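Local coordinates for uncharacterized protein (Bacteroides eggerthii, PDB 4GDZ) that is of unknown function but belongs to the DUF4251 family, folds as a curled antiparallel beta sheet and binds a magnesium ion in the crystal, at residues Val80-Asn85 against Val144-Asn149; Asn69-Asn74 against Phe120-Ile125. All coordinates share one frame; numbering follows the deposited sequence.

Interaction 1. Residues Val80-Asn85 against Val144-Asn149; sequences VQVAFN and VTINPN. With MG (magnesium ion), chain B.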
# COMPACT_ATOMS: atom_id res chain seq x y z
N VAL A 80 23.87 2.70 -6.55
CA VAL A 80 22.78 2.43 -5.61
C VAL A 80 23.40 1.95 -4.32
O VAL A 80 24.27 1.07 -4.29
CB VAL A 80 21.73 1.44 -6.15
CG1 VAL A 80 22.34 0.17 -6.68
CG2 VAL A 80 20.69 1.12 -5.05
N GLN A 81 22.96 2.57 -3.23
CA GLN A 81 23.33 2.13 -1.91
C GLN A 81 22.05 2.03 -1.07
O GLN A 81 21.30 2.99 -0.99
CB GLN A 81 24.31 3.09 -1.25
CG GLN A 81 24.78 2.61 0.14
CD GLN A 81 26.02 3.32 0.62
OE1 GLN A 81 25.97 4.49 1.00
NE2 GLN A 81 27.16 2.62 0.58
N VAL A 82 21.83 0.88 -0.44
CA VAL A 82 20.70 0.64 0.47
C VAL A 82 21.28 -0.03 1.71
O VAL A 82 22.09 -0.94 1.59
CB VAL A 82 19.61 -0.26 -0.17
CG1 VAL A 82 18.50 -0.60 0.87
CG2 VAL A 82 19.02 0.43 -1.40
N ALA A 83 20.88 0.43 2.89
CA ALA A 83 21.31 -0.15 4.15
C ALA A 83 20.35 0.30 5.23
O ALA A 83 20.33 1.48 5.61
CB ALA A 83 22.75 0.22 4.53
N PHE A 84 19.54 -0.64 5.70
CA PHE A 84 18.55 -0.36 6.75
C PHE A 84 18.63 -1.44 7.82
O PHE A 84 18.89 -2.63 7.54
CB PHE A 84 17.14 -0.18 6.17
CG PHE A 84 16.64 -1.34 5.36
CD1 PHE A 84 15.96 -2.40 5.98
CD2 PHE A 84 16.80 -1.37 3.99
CE1 PHE A 84 15.47 -3.44 5.23
CE2 PHE A 84 16.34 -2.43 3.23
CZ PHE A 84 15.68 -3.48 3.85
N ASN A 85 18.44 -1.01 9.05
CA ASN A 85 18.51 -1.86 10.19
C ASN A 85 17.41 -1.29 11.10
O ASN A 85 17.65 -0.39 11.84
CB ASN A 85 19.96 -1.74 10.77
CG ASN A 85 20.07 -2.32 12.15
OD1 ASN A 85 19.21 -3.07 12.55
ND2 ASN A 85 21.13 -2.01 12.86
N VAL A 144 10.98 3.36 -5.44
CA VAL A 144 11.96 2.61 -6.20
C VAL A 144 11.99 1.18 -5.67
O VAL A 144 11.96 0.97 -4.46
CB VAL A 144 13.34 3.32 -6.15
CG1 VAL A 144 13.95 3.34 -4.73
CG2 VAL A 144 14.32 2.65 -7.09
N THR A 145 12.07 0.21 -6.58
CA THR A 145 12.35 -1.19 -6.25
C THR A 145 13.68 -1.57 -6.81
O THR A 145 13.97 -1.33 -8.00
CB THR A 145 11.23 -2.10 -6.84
OG1 THR A 145 9.99 -1.66 -6.27
CG2 THR A 145 11.45 -3.63 -6.54
N ILE A 146 14.50 -2.17 -5.95
CA ILE A 146 15.86 -2.58 -6.24
C ILE A 146 15.96 -4.08 -6.15
O ILE A 146 15.67 -4.70 -5.10
CB ILE A 146 16.86 -1.87 -5.27
CG1 ILE A 146 16.71 -0.33 -5.39
CG2 ILE A 146 18.31 -2.31 -5.52
CD1 ILE A 146 16.93 0.43 -4.11
N ASN A 147 16.43 -4.68 -7.24
CA ASN A 147 16.52 -6.12 -7.36
C ASN A 147 17.94 -6.55 -7.69
O ASN A 147 18.32 -6.56 -8.86
CB ASN A 147 15.52 -6.60 -8.45
CG ASN A 147 15.48 -8.11 -8.62
OD1 ASN A 147 16.12 -8.85 -7.90
ND2 ASN A 147 14.71 -8.56 -9.61
N PRO A 148 18.74 -6.94 -6.66
CA PRO A 148 20.12 -7.36 -6.93
C PRO A 148 20.18 -8.69 -7.67
O PRO A 148 19.26 -9.47 -7.56
CB PRO A 148 20.73 -7.51 -5.52
CG PRO A 148 19.89 -6.61 -4.66
CD PRO A 148 18.51 -6.82 -5.20
N ASN A 149 21.25 -8.94 -8.41
CA ASN A 149 21.26 -10.13 -9.27
C ASN A 149 21.45 -11.44 -8.52
O ASN A 149 21.19 -12.49 -9.08
CB ASN A 149 22.37 -10.03 -10.33
CG ASN A 149 23.74 -10.21 -9.71
OD1 ASN A 149 24.15 -9.44 -8.85
ND2 ASN A 149 24.39 -11.30 -10.04
MG MG B . 17.30 -9.81 -6.11
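A small, buried, wholly apolar contact joins V80 and V82 to I146 across the interior of the protein, between strands 77-85 and 141-148, which are not neighbours in the sheet. All three side chains leave their backbones toward the opposing strand. I146 brings the end of its long branch: CD1 touches both valines as the side chains pass in opposite directions, lying 3.9 Å from CG2 of V80 and 3.4 Å from CG2 of V82. The second gap is tighter than usual for two carbons, and chi2 of I146, at 146°, is away from the staggered 180°; the two together are consistent with close packing. The antiparallel sheet curls so that these strands, four places apart in its order, turn side chains to a common interior without backbone bonds between them. M155, L157, A129 and I131 surround I146 further. The two residues after I146 bind the magnesium ion: OD1 of N147 lies 2.4 Å from the metal and the backbone O of P148 2.5 Å from it, while the carbonyl oxygens of N151 and N153 supply two more ligands. T145 OG1 is hydrogen-bonded to T156 OG1 and to NE2 of Q60 of a second subunit.

Interaction 2. Residues Asn69-Asn74 against Phe120-Ile125; sequences NFVLVN and FSIQGI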
# COMPACT_ATOMS: atom_id res chain seq x y z
N ASN A 69 20.90 5.33 1.73
CA ASN A 69 19.72 4.81 1.05
C ASN A 69 19.33 5.73 -0.11
O ASN A 69 18.54 6.68 0.04
CB ASN A 69 18.57 4.62 2.04
CG ASN A 69 18.82 3.49 3.01
OD1 ASN A 69 18.69 2.32 2.64
ND2 ASN A 69 19.23 3.82 4.23
N PHE A 70 19.95 5.49 -1.26
CA PHE A 70 19.77 6.33 -2.42
C PHE A 70 20.09 5.62 -3.73
O PHE A 70 20.79 4.60 -3.75
CB PHE A 70 20.61 7.62 -2.30
CG PHE A 70 22.10 7.36 -2.33
CD1 PHE A 70 22.76 7.30 -3.53
CD2 PHE A 70 22.81 7.13 -1.15
CE1 PHE A 70 24.12 7.02 -3.56
CE2 PHE A 70 24.16 6.86 -1.18
CZ PHE A 70 24.81 6.79 -2.39
N VAL A 71 19.59 6.20 -4.81
CA VAL A 71 19.92 5.80 -6.18
C VAL A 71 20.34 7.07 -6.91
O VAL A 71 19.58 8.06 -7.01
CB VAL A 71 18.73 5.11 -6.90
CG1 VAL A 71 19.14 4.78 -8.34
CG2 VAL A 71 18.29 3.83 -6.16
N LEU A 72 21.58 7.06 -7.37
CA LEU A 72 22.19 8.19 -8.08
C LEU A 72 22.52 7.77 -9.50
O LEU A 72 23.13 6.73 -9.71
CB LEU A 72 23.47 8.62 -7.37
CG LEU A 72 24.22 9.84 -7.94
CD1 LEU A 72 24.94 10.60 -6.83
CD2 LEU A 72 25.20 9.39 -9.00
N VAL A 73 22.09 8.58 -10.47
CA VAL A 73 22.40 8.35 -11.86
C VAL A 73 22.99 9.64 -12.38
O VAL A 73 22.43 10.74 -12.18
CB VAL A 73 21.16 7.92 -12.68
CG1 VAL A 73 21.47 7.94 -14.19
CG2 VAL A 73 20.68 6.53 -12.24
N ASN A 74 24.16 9.53 -13.00
CA ASN A 74 24.82 10.68 -13.62
C ASN A 74 25.34 10.27 -14.98
O ASN A 74 26.45 9.76 -15.10
CB ASN A 74 25.95 11.21 -12.76
CG ASN A 74 26.53 12.50 -13.30
OD1 ASN A 74 26.11 13.00 -14.35
ND2 ASN A 74 27.48 13.06 -12.58
N PHE A 120 15.87 0.61 -15.24
CA PHE A 120 17.25 0.59 -15.69
C PHE A 120 18.03 -0.37 -14.80
O PHE A 120 17.53 -0.80 -13.75
CB PHE A 120 17.89 2.00 -15.70
CG PHE A 120 17.88 2.71 -14.37
CD1 PHE A 120 16.80 3.48 -14.00
CD2 PHE A 120 18.97 2.62 -13.51
CE1 PHE A 120 16.78 4.13 -12.77
CE2 PHE A 120 18.95 3.28 -12.29
CZ PHE A 120 17.85 4.02 -11.92
N SER A 121 19.23 -0.74 -15.25
CA SER A 121 20.15 -1.54 -14.45
C SER A 121 21.45 -0.78 -14.17
O SER A 121 21.89 0.03 -14.98
CB SER A 121 20.46 -2.87 -15.15
OG SER A 121 19.37 -3.75 -14.93
N ILE A 122 22.01 -1.04 -13.00
CA ILE A 122 23.36 -0.57 -12.62
C ILE A 122 24.24 -1.80 -12.56
O ILE A 122 23.92 -2.75 -11.83
CB ILE A 122 23.36 0.18 -11.27
CG1 ILE A 122 22.46 1.41 -11.37
CG2 ILE A 122 24.78 0.58 -10.86
CD1 ILE A 122 22.33 2.19 -10.08
N GLN A 123 25.31 -1.81 -13.34
CA GLN A 123 26.22 -2.97 -13.43
C GLN A 123 27.55 -2.65 -12.74
O GLN A 123 28.29 -1.76 -13.16
CB GLN A 123 26.50 -3.32 -14.90
CG GLN A 123 27.51 -4.47 -15.11
CD GLN A 123 26.95 -5.82 -14.72
OE1 GLN A 123 25.94 -6.24 -15.27
NE2 GLN A 123 27.59 -6.51 -13.77
N GLY A 124 27.87 -3.40 -11.69
CA GLY A 124 29.16 -3.30 -11.02
C GLY A 124 30.05 -4.47 -11.41
O GLY A 124 29.78 -5.17 -12.38
N ILE A 125 31.08 -4.71 -10.61
CA ILE A 125 32.00 -5.82 -10.85
C ILE A 125 31.50 -7.04 -10.07
O ILE A 125 31.56 -7.07 -8.83
CB ILE A 125 33.44 -5.44 -10.47
CG1 ILE A 125 33.88 -4.23 -11.31
CG2 ILE A 125 34.38 -6.62 -10.72
CD1 ILE A 125 35.22 -3.66 -10.92
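V71 and V73 meet F120 and I122 inside the curled antiparallel sheet of this DUF4251 protein, where strands 61-74 and 116-123 face each other from separate parts of the wall. The axes of the short segments 70-74 and 120-123 run almost perpendicular, at 89°, and approach to 10.0 Å, a distance bridged by side chains alone. The F120 ring carries most of the contact, since both valines touch it. Its CG sits between the backbone N and the carbonyl carbon (chi1 58°), and this rotamer carries the ring inward, with its far end against both valines. CG1 of V71 comes to the ring edge, near the ring plane, 3.9 Å from CZ of F120. The same CG1 is approached more loosely by I122, whose CD1 lies 4.5 Å away. F120 also packs on V103 and I106 of strand 102-110, while V80 of strand 77-85 touches both V71 and I122 and extends the apolar layer. Whereas V71 offers the methyl anti to its backbone N, V73 uses its other branch, the one anti to the carbonyl carbon, and meets the ring obliquely: its CG2 lies 3.7 Å from CE2 of F120 and 3.8 Å from CZ.

Overall arrangement
Both contacts are buried and apolar, made across the interior of one curled sheet by residues from strands that are not paired with each other. They share a wall: strands 61-74 and 77-85 are adjacent, joined by hydrogen bonds between Q81 O and F70 N and between N69 OD1 and A83 N. Their centres lie about 10 Å apart, and V80 ties the two together into a continuous core. The chemistry differs in detail. Interaction 1 is purely aliphatic and its 144-149 segment supplies two of the four magnesium ligands, whereas interaction 2 adds an aromatic ring and stays about 13 Å, at the I122 side chain, from the ion.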